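Local coordinates for glucanase (PDB 5GXX), which probably hydrolyses internal beta-1,4-glucosidic bonds of cellulose, as a family 9 endoglucanase of the Clostridium thermocellum cellulosome, at residues L96-V100 / M148-L152; A153-I157 / W207-A211. The protein carries 1 engineered substitution. One frame throughout, in Å; residues are numbered along the deposited sequence.

How the interactions relate
Interactions 1 and 2 share helix 142-158, which contributes residues 148-152 to the first and the next turn, 153-157, to the second. Helix 85-101 packs on it in interaction 1 and helix 198-212 in interaction 2. In sequence, both segments of interaction 1 are complete before residue 153, where interaction 2 starts. Their centres are about 11 Å apart. They also touch: Leu96 CD1 lies 3.6 Å from Gly155 CA. Both lie in the family 9 catalytic region, an (alpha/alpha)6 barrel in this family. Within this helical body, helix 142-158 is crossed obliquely by helix 85-101, roughly antiparallel, and runs nearly parallel to helix 198-212.

Interaction 1. Residues L96-V100 / M148-L152; sequences LDYLV and MAAAL
Leu152 reaches across to Leu96, Leu99 and Val100 with its two methyl branches. Its CD2 sits 3.8 Å from Leu96 O and the same distance from Val100 CG2. The Val100 and Leu152 side chains meet at about a right angle. The other branch, Leu152 CD1, lies 4.1 Å from Leu99 CB. Leu99 points at the partner helix and splits its contacts. Its CD1 touches Ala151 CB at 3.8 Å, while CD2 faces Met148 CG at 4.1 Å. Leu96 comes in with CD2, 3.6 Å from Ala151 O.

Helices 85-101 and 142-158 belong to the (alpha/alpha)6 barrel of family 9 glycoside hydrolases. Here their N-to-C directions make an angle of 133°, with local axes 10.1 Å apart. No hydrogen bond joins the two segments, and apolar packing dominates.

Met148 slants past Leu99. A bend at the end of its chain (chi3 62°) turns the terminal methyl toward helix 85-101, and CE lies 3.8 Å from Leu99 O. The CE contact is packing only; the hydrogen bond of Leu99 O is with Tyr171 OH, from helix 162-178. Tyr171 packs on both Met148 and Leu152. Helix 58-75 meets the contact as well, with Ala62 touching Leu99 and Met148.

Interaction 2. Residues A153-I157 / W207-A211; sequences AVGSI and WLYLA
Two nearly parallel helices of the catalytic barrel, 142-158 and 198-212, meet here, with Val154 packed on the indole of Trp207. This is a CH-pi contact over the face of the ring. Val154 CG2 stands 3.6 Å from the centroid of the six-membered ring, 17° off its normal. With CG2 anti to the backbone N, that methyl is carried out over the six-membered ring; Val154 CB rests over the same face, offset toward the rim. Ile157 approaches the indole differently. Its CD1 comes to the edge, near the ring plane, 4.2 Å from Trp207 CE3.

The local axes are 8.7 Å apart and make an angle of 22°. Helix 162-178 comes between these two in sequence. Such a near-parallel pair is consistent with neighbours in one layer of the (alpha/alpha)6 barrel.

The backbones come close where alanines face the partner helix. Ala153 CB touches Trp207 CB at 3.8 Å, and Leu208 CD2 reaches round to Ala153 CB. One turn on, Ile157 CG1 packs on Ala211 CB at 3.7 Å, and Ile157 CD1 lies 3.6 Å from Ala211 CA. Ser156 OG, buried beside them, donates to Ala153 O of its own helix at 2.8 Å. Trp207 also makes edge-to-face contacts with Trp203, Trp70 and Tyr73, the last two from helix 58-75. Tyr73 touches Ile157 and Leu210 too.

Interaction 1. Residues L96-V100 / M148-L152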
loop_
_atom_site.group_PDB
_atom_site.type_symbol
_atom_site.label_atom_id
_atom_site.label_comp_id
_atom_site.label_asym_id
_atom_site.label_seq_id
_atom_site.Cartn_x
_atom_site.Cartn_y
_atom_site.Cartn_z
ATOM N N LEU A 96 1.781 -47.240 0.946
ATOM C CA LEU A 96 2.226 -48.114 2.023
ATOM C C LEU A 96 3.643 -47.755 2.475
ATOM O O LEU A 96 3.909 -47.782 3.679
ATOM C CB LEU A 96 2.143 -49.596 1.639
ATOM C CG LEU A 96 0.697 -50.050 1.387
ATOM C CD1 LEU A 96 0.659 -51.514 0.986
ATOM C CD2 LEU A 96 -0.254 -49.787 2.544
ATOM N N ASP A 97 4.535 -47.401 1.549
ATOM C CA ASP A 97 5.898 -47.020 1.927
ATOM C C ASP A 97 5.882 -45.826 2.877
ATOM O O ASP A 97 6.645 -45.773 3.838
ATOM C CB ASP A 97 6.766 -46.735 0.700
ATOM C CG ASP A 97 7.151 -48.004 -0.034
ATOM O OD1 ASP A 97 6.960 -49.106 0.519
ATOM O OD2 ASP A 97 7.646 -47.913 -1.175
ATOM N N TYR A 98 5.019 -44.855 2.589
ATOM C CA TYR A 98 4.802 -43.705 3.455
ATOM C C TYR A 98 4.297 -44.115 4.837
ATOM O O TYR A 98 4.834 -43.612 5.823
ATOM C CB TYR A 98 3.906 -42.644 2.783
ATOM C CG TYR A 98 3.379 -41.585 3.731
ATOM C CD1 TYR A 98 2.174 -41.769 4.404
ATOM C CD2 TYR A 98 4.077 -40.403 3.967
ATOM C CE1 TYR A 98 1.672 -40.808 5.265
ATOM C CE2 TYR A 98 3.589 -39.438 4.832
ATOM C CZ TYR A 98 2.395 -39.650 5.484
ATOM O OH TYR A 98 1.882 -38.713 6.356
ATOM N N LEU A 99 3.326 -45.020 4.927
ATOM C CA LEU A 99 2.810 -45.411 6.236
ATOM C C LEU A 99 3.912 -46.047 7.086
ATOM O O LEU A 99 4.006 -45.761 8.284
ATOM C CB LEU A 99 1.630 -46.371 6.121
ATOM C CG LEU A 99 0.416 -45.840 5.352
ATOM C CD1 LEU A 99 -0.733 -46.844 5.395
ATOM C CD2 LEU A 99 -0.015 -44.487 5.920
ATOM N N VAL A 100 4.748 -46.871 6.460
ATOM C CA VAL A 100 5.939 -47.417 7.127
ATOM C C VAL A 100 6.894 -46.311 7.581
ATOM O O VAL A 100 7.389 -46.349 8.720
ATOM C CB VAL A 100 6.657 -48.474 6.250
ATOM C CG1 VAL A 100 8.040 -48.902 6.820
ATOM C CG2 VAL A 100 5.801 -49.719 6.139
ATOM N N MET A 148 -3.900 -47.423 9.667
ATOM C CA MET A 148 -2.585 -47.622 9.060
ATOM C C MET A 148 -2.215 -49.106 9.139
ATOM O O MET A 148 -1.682 -49.670 8.183
ATOM C CB MET A 148 -1.519 -46.743 9.728
ATOM C CG MET A 148 -1.750 -45.242 9.551
ATOM S SD MET A 148 -0.745 -44.209 10.659
ATOM C CE MET A 148 0.927 -44.621 10.133
ATOM N N ALA A 149 -2.542 -49.746 10.262
ATOM C CA ALA A 149 -2.289 -51.176 10.418
ATOM C C ALA A 149 -3.060 -52.002 9.391
ATOM O O ALA A 149 -2.502 -52.921 8.796
ATOM C CB ALA A 149 -2.673 -51.639 11.810
ATOM N N ALA A 150 -4.339 -51.674 9.206
ATOM C CA ALA A 150 -5.200 -52.408 8.289
ATOM C C ALA A 150 -4.672 -52.316 6.862
ATOM O O ALA A 150 -4.619 -53.319 6.142
ATOM C CB ALA A 150 -6.624 -51.857 8.358
ATOM N N ALA A 151 -4.276 -51.109 6.460
ATOM C CA ALA A 151 -3.755 -50.877 5.110
ATOM C C ALA A 151 -2.515 -51.722 4.867
ATOM O O ALA A 151 -2.362 -52.369 3.827
ATOM C CB ALA A 151 -3.436 -49.408 4.916
ATOM N N LEU A 152 -1.647 -51.741 5.872
ATOM C CA LEU A 152 -0.438 -52.552 5.766
ATOM C C LEU A 152 -0.700 -54.057 5.835
ATOM O O LEU A 152 -0.001 -54.852 5.195
ATOM C CB LEU A 152 0.594 -52.101 6.805
ATOM C CG LEU A 152 1.194 -50.722 6.504
ATOM C CD1 LEU A 152 1.799 -50.097 7.759
ATOM C CD2 LEU A 152 2.226 -50.777 5.372
#

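Interaction 2. Residues A153-I157 / W207-A211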
loop_
_atom_site.group_PDB
_atom_site.type_symbol
_atom_site.label_atom_id
_atom_site.label_comp_id
_atom_site.label_asym_id
_atom_site.label_seq_id
_atom_site.Cartn_x
_atom_site.Cartn_y
_atom_site.Cartn_z
ATOM N N ALA A 153 -1.739 -54.455 6.556
ATOM C CA ALA A 153 -2.091 -55.870 6.625
ATOM C C ALA A 153 -2.572 -56.367 5.265
ATOM O O ALA A 153 -2.030 -57.316 4.708
ATOM C CB ALA A 153 -3.136 -56.116 7.698
ATOM N N VAL A 154 -3.603 -55.733 4.714
ATOM C CA VAL A 154 -4.004 -56.141 3.371
ATOM C C VAL A 154 -2.903 -55.957 2.319
ATOM O O VAL A 154 -2.709 -56.823 1.461
ATOM C CB VAL A 154 -5.349 -55.511 2.953
ATOM C CG1 VAL A 154 -5.279 -53.969 2.887
ATOM C CG2 VAL A 154 -5.821 -56.118 1.645
ATOM N N GLY A 155 -2.146 -54.863 2.391
ATOM C CA GLY A 155 -1.038 -54.652 1.461
ATOM C C GLY A 155 -0.013 -55.772 1.482
ATOM O O GLY A 155 0.504 -56.174 0.436
ATOM N N SER A 156 0.260 -56.264 2.689
ATOM C CA SER A 156 1.229 -57.349 2.874
ATOM C C SER A 156 0.771 -58.618 2.158
ATOM O O SER A 156 1.602 -59.359 1.640
ATOM C CB SER A 156 1.472 -57.609 4.364
ATOM O OG SER A 156 0.502 -58.467 4.954
ATOM N N ILE A 157 -0.536 -58.860 2.100
ATOM C CA ILE A 157 -1.058 -60.011 1.357
ATOM C C ILE A 157 -0.912 -59.792 -0.150
ATOM O O ILE A 157 -0.299 -60.588 -0.866
ATOM C CB ILE A 157 -2.560 -60.261 1.636
ATOM C CG1 ILE A 157 -2.802 -60.411 3.137
ATOM C CG2 ILE A 157 -3.118 -61.438 0.819
ATOM C CD1 ILE A 157 -4.276 -60.520 3.520
ATOM N N TRP A 207 -8.265 -57.990 8.941
ATOM C CA TRP A 207 -7.231 -58.099 7.916
ATOM C C TRP A 207 -5.990 -58.868 8.381
ATOM O O TRP A 207 -5.395 -59.594 7.586
ATOM C CB TRP A 207 -6.845 -56.723 7.351
ATOM C CG TRP A 207 -7.826 -56.257 6.294
ATOM C CD1 TRP A 207 -8.652 -55.169 6.357
ATOM C CD2 TRP A 207 -8.083 -56.888 5.032
ATOM N NE1 TRP A 207 -9.403 -55.078 5.204
ATOM C CE2 TRP A 207 -9.082 -56.123 4.378
ATOM C CE3 TRP A 207 -7.574 -58.025 4.387
ATOM C CZ2 TRP A 207 -9.582 -56.457 3.115
ATOM C CZ3 TRP A 207 -8.072 -58.356 3.125
ATOM C CH2 TRP A 207 -9.064 -57.569 2.504
ATOM N N LEU A 208 -5.596 -58.697 9.644
ATOM C CA LEU A 208 -4.507 -59.498 10.211
ATOM C C LEU A 208 -4.833 -60.992 10.292
ATOM O O LEU A 208 -3.955 -61.827 10.046
ATOM C CB LEU A 208 -4.045 -58.933 11.560
ATOM C CG LEU A 208 -3.171 -57.679 11.469
ATOM C CD1 LEU A 208 -3.089 -56.916 12.781
ATOM C CD2 LEU A 208 -1.780 -57.963 10.885
ATOM N N TYR A 209 -6.081 -61.335 10.598
ATOM C CA TYR A 209 -6.520 -62.716 10.513
ATOM C C TYR A 209 -6.385 -63.224 9.086
ATOM O O TYR A 209 -5.845 -64.306 8.839
ATOM C CB TYR A 209 -7.974 -62.873 10.964
ATOM C CG TYR A 209 -8.408 -64.326 11.044
ATOM C CD1 TYR A 209 -7.675 -65.219 11.811
ATOM C CD2 TYR A 209 -9.522 -64.818 10.346
ATOM C CE1 TYR A 209 -8.033 -66.560 11.911
ATOM C CE2 TYR A 209 -9.880 -66.172 10.431
ATOM C CZ TYR A 209 -9.132 -67.031 11.216
ATOM O OH TYR A 209 -9.451 -68.370 11.353
ATOM N N LEU A 210 -6.876 -62.430 8.137
ATOM C CA LEU A 210 -6.811 -62.856 6.750
ATOM C C LEU A 210 -5.364 -62.922 6.253
ATOM O O LEU A 210 -5.058 -63.670 5.326
ATOM C CB LEU A 210 -7.684 -61.958 5.861
ATOM C CG LEU A 210 -9.205 -61.986 6.034
ATOM C CD1 LEU A 210 -9.809 -61.001 5.023
ATOM C CD2 LEU A 210 -9.764 -63.388 5.841
ATOM N N ALA A 211 -4.480 -62.144 6.871
ATOM C CA ALA A 211 -3.070 -62.184 6.502
ATOM C C ALA A 211 -2.321 -63.376 7.105
ATOM O O ALA A 211 -1.554 -64.028 6.395
ATOM C CB ALA A 211 -2.364 -60.856 6.812
#